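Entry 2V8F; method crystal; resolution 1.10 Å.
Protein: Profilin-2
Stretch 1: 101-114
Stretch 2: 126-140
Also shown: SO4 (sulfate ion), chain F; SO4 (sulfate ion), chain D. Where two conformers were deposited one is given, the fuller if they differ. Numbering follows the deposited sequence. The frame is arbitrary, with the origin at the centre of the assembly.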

# COMPACT_ATOMS: atom_id res chain seq x y z
N VAL A 101 -11.19 10.42 9.68
CA VAL A 101 -9.94 9.93 10.21
C VAL A 101 -10.21 9.13 11.48
O VAL A 101 -10.98 9.59 12.31
N ALA A 102 -9.56 7.98 11.65
CA ALA A 102 -9.60 7.28 12.90
C ALA A 102 -8.16 7.15 13.44
O ALA A 102 -7.21 6.96 12.64
N VAL A 103 -7.98 7.22 14.73
CA VAL A 103 -6.75 7.02 15.43
C VAL A 103 -6.90 5.94 16.48
O VAL A 103 -7.86 5.97 17.23
N GLY A 104 -5.96 5.00 16.52
CA GLY A 104 -5.89 3.96 17.50
C GLY A 104 -4.62 4.15 18.32
O GLY A 104 -3.55 4.34 17.72
N ARG A 105 -4.67 4.05 19.64
CA ARG A 105 -3.51 4.24 20.49
C ARG A 105 -3.05 2.91 21.07
O ARG A 105 -3.79 2.29 21.86
N ALA A 106 -1.86 2.48 20.70
CA ALA A 106 -1.15 1.39 21.37
C ALA A 106 -0.27 1.97 22.48
O ALA A 106 -0.51 3.10 22.92
N GLY A 107 0.68 1.21 22.99
CA GLY A 107 1.49 1.64 24.07
C GLY A 107 2.54 2.68 23.68
O GLY A 107 2.87 3.57 24.48
N ARG A 108 3.11 2.52 22.49
CA ARG A 108 4.19 3.32 21.98
C ARG A 108 3.84 4.16 20.76
O ARG A 108 4.46 5.17 20.46
N VAL A 109 2.85 3.70 20.01
CA VAL A 109 2.52 4.25 18.72
C VAL A 109 1.01 4.51 18.59
O VAL A 109 0.20 3.86 19.24
N LEU A 110 0.69 5.39 17.67
CA LEU A 110 -0.60 5.71 17.16
C LEU A 110 -0.75 5.20 15.73
O LEU A 110 0.21 5.27 14.95
N VAL A 111 -1.92 4.66 15.45
CA VAL A 111 -2.32 4.24 14.14
C VAL A 111 -3.29 5.26 13.58
O VAL A 111 -4.31 5.51 14.23
N PHE A 112 -3.00 5.86 12.43
CA PHE A 112 -3.87 6.79 11.75
C PHE A 112 -4.35 6.19 10.42
O PHE A 112 -3.54 5.67 9.67
N VAL A 113 -5.65 6.35 10.17
CA VAL A 113 -6.20 6.05 8.85
C VAL A 113 -7.09 7.21 8.43
O VAL A 113 -7.81 7.78 9.24
N MET A 114 -7.10 7.53 7.15
CA MET A 114 -8.02 8.45 6.52
C MET A 114 -8.80 7.75 5.43
O MET A 114 -8.22 7.15 4.54
N LYS A 126 -12.90 0.67 13.27
CA LYS A 126 -12.63 -0.75 13.51
C LYS A 126 -11.22 -1.08 13.06
O LYS A 126 -10.47 -1.78 13.72
N LYS A 127 -10.81 -0.56 11.91
CA LYS A 127 -9.45 -0.75 11.41
C LYS A 127 -8.38 -0.24 12.36
O LYS A 127 -7.42 -0.92 12.67
N ALA A 128 -8.57 0.99 12.84
CA ALA A 128 -7.63 1.58 13.77
C ALA A 128 -7.58 0.82 15.11
O ALA A 128 -6.52 0.58 15.70
N TYR A 129 -8.76 0.50 15.60
CA TYR A 129 -8.89 -0.29 16.82
C TYR A 129 -8.11 -1.58 16.70
O TYR A 129 -7.40 -1.96 17.62
N SER A 130 -8.38 -2.36 15.65
CA SER A 130 -7.81 -3.71 15.57
C SER A 130 -6.31 -3.64 15.43
O SER A 130 -5.62 -4.45 16.05
N MET A 131 -5.81 -2.67 14.67
CA MET A 131 -4.37 -2.62 14.52
C MET A 131 -3.69 -2.13 15.80
O MET A 131 -2.64 -2.64 16.16
N ALA A 132 -4.35 -1.17 16.48
CA ALA A 132 -3.76 -0.72 17.74
C ALA A 132 -3.75 -1.81 18.80
O ALA A 132 -2.79 -1.94 19.56
N LYS A 133 -4.79 -2.62 18.79
CA LYS A 133 -4.83 -3.77 19.71
C LYS A 133 -3.75 -4.80 19.40
O LYS A 133 -3.08 -5.31 20.31
N TYR A 134 -3.59 -5.16 18.13
CA TYR A 134 -2.51 -6.05 17.67
C TYR A 134 -1.17 -5.54 18.16
O TYR A 134 -0.32 -6.22 18.75
N LEU A 135 -0.92 -4.26 17.96
CA LEU A 135 0.36 -3.68 18.34
C LEU A 135 0.54 -3.64 19.85
O LEU A 135 1.62 -3.97 20.32
N ARG A 136 -0.51 -3.28 20.59
CA ARG A 136 -0.39 -3.30 22.05
C ARG A 136 0.05 -4.68 22.51
O ARG A 136 0.90 -4.85 23.39
N ASP A 137 -0.58 -5.73 21.99
CA ASP A 137 -0.33 -7.08 22.46
C ASP A 137 1.06 -7.54 22.08
O ASP A 137 1.61 -8.47 22.69
N SER A 138 1.71 -6.93 21.11
CA SER A 138 3.04 -7.29 20.70
C SER A 138 4.09 -6.46 21.44
O SER A 138 5.25 -6.61 21.07
N GLY A 139 3.67 -5.59 22.35
CA GLY A 139 4.56 -4.74 23.12
C GLY A 139 4.75 -3.34 22.61
O GLY A 139 5.62 -2.63 23.13
N PHE A 140 3.99 -2.92 21.61
CA PHE A 140 4.11 -1.62 20.96
C PHE A 140 2.95 -0.74 21.33
O PHE A 140 2.91 0.36 20.72
OXT PHE A 140 2.11 -1.05 22.17

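The C-terminal helix of profilin-2 lies against a β-hairpin, at different distances from its two strands. Strand 101-105 runs at 19° to helix 126-137 with a closest approach of 6.7 Å, whereas strand 109-114 runs at 157° and comes no nearer than 8.2 Å. Together the stretches bury 688 Å².

Small residues meet where the nearer strand faces the helix: Ala 102 and Gly 104 on the strand, Ala 128 and Ala 132 on the helix. Ala 102 CB meets Ala 128 CB at 3.9 Å, and at Gly 104 the backbone itself takes the contact: its N is 3.7 Å from Ala 128 CB and its C is 3.6 Å from Ala 132 CB. A CB built ideally on Gly 104 would fall 2.4 Å from Ala 128 O and 2.9 Å from Ala 132 CB, so there is no room for a side chain at this crossing. Ala 106, whose CB points toward the helical stretch, packs that CB 4.0 Å from Leu 135 CB; it also lies 3.3 Å from Phe 140 O, a contact and not a hydrogen bond.

The wider gap beside strand 109-114 is filled by branched side chains whose CA-to-CB bonds point toward the helix; Leu 110 and Phe 112, which alternate with them, point away. Val 111 (t) places CG2 3.8 Å from Met 131 CG and 4.0 Å from Leu 135 CD1. Val 109 (m) brings CG2 to 3.9 Å from the same Leu 135 CD1; Leu 135 is in the m, t rotamer. At the far end, Val 113 (m) CG1 rests 4.0 Å from Lys 127 CD, an aliphatic contact made before the lysine chain leads away.

Polar contacts cluster at the hairpin turn. The C-terminal carboxylate of Phe 140 accepts from backbone amides: Gly 107 N to Phe 140 OXT at 2.8 Å (146°), Arg 108 N to Phe 140 O at 2.8 Å (155°), and a weak bond from Val 109 N to Phe 140 O at 3.4 Å (131°). Arg 136 (m, t, m) starts sideways, but its end approaches the hairpin: CG lies 3.3 Å from Ala 106 CA, and NH1 donates a weak bond to Arg 105 O (2.8 Å, 126°).

Phe 140 CE2 lies over one face of the Arg 108 (m, t, p) guanidinium, 3.8 Å from Arg 108 NH1; Phe 140 is m at chi1. Water 1 accepts from Arg 108 NH1 (2.8 Å) and donates to Gly 139 O (2.6 Å), bridging the stretches. A sulfate, probably from the crystallisation liquor, accepts from Arg 108 NE through O3 (2.8 Å) and from Arg 108 NH2 through O1 (2.7 Å). A second sulfate accepts from Arg 105 NH1 through O4 (3.1 Å, 171°).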

# COMPACT_ATOMS: atom_id res chain seq x y z
CB VAL A 101 -9.01 11.12 10.48
CG1 VAL A 101 -7.79 10.70 11.33
CG2 VAL A 101 -8.56 11.79 9.22
CB ALA A 102 -10.24 5.92 12.80
CB VAL A 103 -6.32 8.34 16.13
CG1 VAL A 103 -4.89 8.17 16.68
CG2 VAL A 103 -6.45 9.58 15.26
CB ARG A 105 -3.80 5.24 21.60
CG ARG A 105 -2.65 5.55 22.50
CD ARG A 105 -3.00 6.57 23.60
NE ARG A 105 -3.98 5.91 24.50
CZ ARG A 105 -3.65 5.12 25.49
NH1 ARG A 105 -2.39 4.84 25.80
NH2 ARG A 105 -4.62 4.56 26.22
CB ALA A 106 -0.41 0.58 20.34
CB ARG A 108 5.45 2.46 21.61
CG ARG A 108 5.96 1.65 22.81
CD ARG A 108 7.12 0.75 22.44
NE ARG A 108 8.32 1.41 22.04
CZ ARG A 108 9.46 0.77 21.76
NH1 ARG A 108 9.52 -0.55 21.83
NH2 ARG A 108 10.49 1.49 21.42
CB VAL A 109 2.99 3.37 17.52
CG1 VAL A 109 4.48 3.18 17.51
CG2 VAL A 109 2.30 2.02 17.48
CB LEU A 110 -0.82 7.22 17.06
CG LEU A 110 -0.68 7.95 18.38
CD1 LEU A 110 -0.69 9.47 18.16
CD2 LEU A 110 -1.76 7.57 19.41
CB VAL A 111 -3.00 2.87 14.20
CG1 VAL A 111 -3.51 2.47 12.81
CG2 VAL A 111 -2.06 1.85 14.82
CB PHE A 112 -3.13 8.11 11.45
CG PHE A 112 -2.83 9.02 12.59
CD1 PHE A 112 -1.72 8.83 13.40
CD2 PHE A 112 -3.65 10.08 12.86
CE1 PHE A 112 -1.49 9.72 14.43
CE2 PHE A 112 -3.42 10.97 13.88
CZ PHE A 112 -2.32 10.75 14.71
CB VAL A 113 -6.94 4.69 8.82
CG1 VAL A 113 -6.01 3.51 9.10
CG2 VAL A 113 -8.09 4.72 9.80
CB MET A 114 -7.25 9.65 5.94
CG MET A 114 -8.21 10.68 5.34
SD MET A 114 -7.37 12.01 4.50
CE MET A 114 -6.40 12.77 5.77
CB LYS A 126 -13.71 -1.58 12.78
CG LYS A 126 -15.09 -1.65 13.40
CD LYS A 126 -16.15 -2.05 12.38
CE LYS A 126 -17.50 -2.37 12.98
NZ LYS A 126 -17.44 -2.60 14.45
CB LYS A 127 -9.35 0.00 10.08
CG LYS A 127 -8.07 -0.18 9.29
CD LYS A 127 -8.15 0.40 7.89
CE LYS A 127 -9.03 -0.44 6.98
NZ LYS A 127 -8.37 -1.71 6.55
CB ALA A 128 -7.89 3.07 14.01
CB TYR A 129 -10.37 -0.55 17.14
CG TYR A 129 -10.52 -1.63 18.19
CD1 TYR A 129 -10.39 -1.29 19.54
CD2 TYR A 129 -10.77 -2.97 17.88
CE1 TYR A 129 -10.51 -2.25 20.54
CE2 TYR A 129 -10.87 -3.91 18.85
CZ TYR A 129 -10.74 -3.54 20.17
OH TYR A 129 -10.86 -4.53 21.12
CB SER A 130 -8.44 -4.42 14.36
OG SER A 130 -9.81 -4.66 14.61
CB MET A 131 -4.02 -1.69 13.34
CG MET A 131 -2.52 -1.57 13.12
SD MET A 131 -1.78 -3.12 12.59
CE MET A 131 -2.19 -3.18 10.85
CB ALA A 132 -4.45 0.53 18.25
CB LYS A 133 -6.20 -4.43 19.62
CG LYS A 133 -6.34 -5.68 20.48
CD LYS A 133 -5.97 -5.44 21.92
CE LYS A 133 -5.91 -6.63 22.85
NZ LYS A 133 -5.20 -6.18 24.11
CB TYR A 134 -2.56 -6.16 16.15
CG TYR A 134 -1.62 -7.11 15.46
CD1 TYR A 134 -2.04 -8.40 15.15
CD2 TYR A 134 -0.33 -6.79 15.07
CE1 TYR A 134 -1.23 -9.32 14.51
CE2 TYR A 134 0.49 -7.71 14.43
CZ TYR A 134 0.05 -8.98 14.14
OH TYR A 134 0.83 -9.92 13.50
CB LEU A 135 0.53 -2.30 17.70
CG LEU A 135 0.82 -2.37 16.20
CD1 LEU A 135 0.60 -0.98 15.65
CD2 LEU A 135 2.22 -2.85 15.87
CB ARG A 136 -1.70 -2.94 22.76
CG ARG A 136 -2.04 -1.49 22.83
CD ARG A 136 -3.04 -0.98 23.85
NE ARG A 136 -4.36 -1.53 23.63
CZ ARG A 136 -5.23 -1.17 22.69
NH1 ARG A 136 -4.96 -0.21 21.83
NH2 ARG A 136 -6.40 -1.82 22.68
CB ASP A 137 -1.43 -7.97 21.91
CG ASP A 137 -2.78 -7.73 22.58
OD1 ASP A 137 -2.91 -7.00 23.57
OD2 ASP A 137 -3.80 -8.33 22.16
CB SER A 138 3.15 -7.08 19.18
OG SER A 138 1.95 -7.42 18.49
CB PHE A 140 4.24 -1.75 19.42
CG PHE A 140 5.66 -2.19 19.10
CD1 PHE A 140 5.99 -3.52 19.06
CD2 PHE A 140 6.63 -1.23 18.86
CE1 PHE A 140 7.29 -3.90 18.79
CE2 PHE A 140 7.92 -1.60 18.59
CZ PHE A 140 8.24 -2.93 18.54
S SO4 F . 9.64 4.87 22.25
O1 SO4 F . 10.21 4.19 21.03
O2 SO4 F . 10.69 4.84 23.28
O3 SO4 F . 8.47 4.09 22.71
O4 SO4 F . 9.19 6.22 21.90
S SO4 D . -0.98 2.11 28.01
O1 SO4 D . -1.53 1.13 27.08
O2 SO4 D . -0.58 1.44 29.25
O3 SO4 D . 0.18 2.75 27.41
O4 SO4 D . -1.99 3.12 28.32
O HOH W 1 8.26 -2.66 23.21